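Local coordinates for OBody AM1L10 (Pyrobaculum aerophilum, PDB 4GN3), which binds hen egg-white lysozyme as an engineered OB-fold scaffold protein and probably inhibits the enzyme, at residues Gly3-Pro7 with Glu105-Leu109. Numbering follows the deposited sequence.
Sequences GSVYP and EIWIL
In this OB-fold barrel, the extended N-terminal segment 3-7 crosses the outer face of edge strand 105-110, which pairs antiparallel with strand 79-88. The segment has no regular secondary structure, and phi/psi of Ser4-Pro7 stay in the beta and polyproline regions. From Ser4 to Pro7 the chain runs at 86° to Glu105-Leu109. Tyr6 and Trp107 have the nearest CA atoms, at 6.8 Å. Glu105, Trp107 and Leu109 point toward the segment; Ile106 and Ile108 face helix 65-73. Two CH-pi contacts link the segments. Tyr6 CB lies over the Trp107 six-membered ring, 3.9 Å from its centroid. Tyr6 has chi1 p, and Leu109 CD2 lies over one face of its ring, 3.9 Å from the centroid. Van der Waals contacts extend the surface patch. Ser4 CB meets the Trp107 ring edge at CH2, 3.7 Å away. Pro7 CD lies 3.5 Å from Trp107 NE1, and the Tyr6 and Pro7 side chains also touch Val81. A side-chain hydrogen bond joins two residues of the strand, both chi1 m: Trp107 NE1 donates to Glu105 OE2 at 2.8 Å.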
# COMPACT_ATOMS: atom_id res chain seq x y z
N GLY B 3 -29.05 18.94 -2.12
CA GLY B 3 -29.04 17.81 -1.15
C GLY B 3 -28.32 16.58 -1.70
O GLY B 3 -28.52 16.20 -2.86
N SER B 4 -27.50 15.96 -0.86
CA SER B 4 -26.75 14.77 -1.25
C SER B 4 -27.62 13.50 -1.29
O SER B 4 -28.55 13.32 -0.49
CB SER B 4 -25.52 14.56 -0.35
OG SER B 4 -25.87 14.30 1.00
N VAL B 5 -27.30 12.65 -2.26
CA VAL B 5 -27.94 11.34 -2.40
C VAL B 5 -26.86 10.39 -2.93
O VAL B 5 -26.06 10.78 -3.79
CB VAL B 5 -29.18 11.39 -3.33
CG1 VAL B 5 -28.80 11.83 -4.75
CG2 VAL B 5 -29.89 10.05 -3.37
N TYR B 6 -26.83 9.16 -2.42
CA TYR B 6 -25.82 8.21 -2.88
C TYR B 6 -26.08 7.81 -4.33
O TYR B 6 -27.23 7.63 -4.73
CB TYR B 6 -25.68 6.99 -1.93
CG TYR B 6 -26.79 5.97 -1.98
CD1 TYR B 6 -26.84 5.00 -2.98
CD2 TYR B 6 -27.77 5.94 -0.99
CE1 TYR B 6 -27.85 4.04 -3.02
CE2 TYR B 6 -28.78 4.98 -1.01
CZ TYR B 6 -28.81 4.04 -2.02
OH TYR B 6 -29.81 3.10 -2.05
N PRO B 7 -25.00 7.71 -5.14
CA PRO B 7 -25.16 7.48 -6.57
C PRO B 7 -25.60 6.06 -6.91
O PRO B 7 -25.41 5.13 -6.12
CB PRO B 7 -23.75 7.74 -7.12
CG PRO B 7 -22.84 7.45 -5.98
CD PRO B 7 -23.59 7.87 -4.75
N GLU B 105 -16.05 9.61 -3.72
CA GLU B 105 -17.12 9.40 -2.74
C GLU B 105 -17.06 8.00 -2.15
O GLU B 105 -16.91 7.01 -2.89
CB GLU B 105 -18.50 9.62 -3.39
CG GLU B 105 -18.77 11.04 -3.87
CD GLU B 105 -20.09 11.15 -4.64
OE1 GLU B 105 -20.22 12.08 -5.46
OE2 GLU B 105 -20.98 10.30 -4.45
N ILE B 106 -17.19 7.90 -0.83
CA ILE B 106 -17.37 6.60 -0.17
C ILE B 106 -18.59 6.69 0.75
O ILE B 106 -18.57 7.43 1.73
CB ILE B 106 -16.13 6.14 0.62
CG1 ILE B 106 -14.90 6.04 -0.30
CG2 ILE B 106 -16.39 4.79 1.29
CD1 ILE B 106 -13.62 5.66 0.43
N TRP B 107 -19.65 5.94 0.42
CA TRP B 107 -20.89 5.93 1.20
C TRP B 107 -21.02 4.62 1.91
O TRP B 107 -20.86 3.56 1.29
CB TRP B 107 -22.10 6.10 0.28
CG TRP B 107 -22.13 7.41 -0.49
CD1 TRP B 107 -21.39 7.75 -1.62
CD2 TRP B 107 -22.99 8.57 -0.23
NE1 TRP B 107 -21.70 9.02 -2.04
CE2 TRP B 107 -22.66 9.56 -1.26
CE3 TRP B 107 -23.96 8.88 0.72
CZ2 TRP B 107 -23.29 10.80 -1.31
CZ3 TRP B 107 -24.59 10.13 0.65
CH2 TRP B 107 -24.26 11.07 -0.34
N ILE B 108 -21.32 4.65 3.21
CA ILE B 108 -21.60 3.42 3.95
C ILE B 108 -23.11 3.28 4.08
O ILE B 108 -23.76 4.10 4.74
CB ILE B 108 -20.94 3.43 5.35
CG1 ILE B 108 -19.42 3.64 5.24
CG2 ILE B 108 -21.25 2.13 6.10
CD1 ILE B 108 -18.75 3.97 6.55
N LEU B 109 -23.67 2.27 3.43
CA LEU B 109 -25.12 2.08 3.42
C LEU B 109 -25.60 1.35 4.66
O LEU B 109 -26.65 1.69 5.21
CB LEU B 109 -25.57 1.37 2.14
CG LEU B 109 -25.46 2.19 0.85
CD1 LEU B 109 -26.38 1.60 -0.22
CD2 LEU B 109 -25.76 3.67 1.06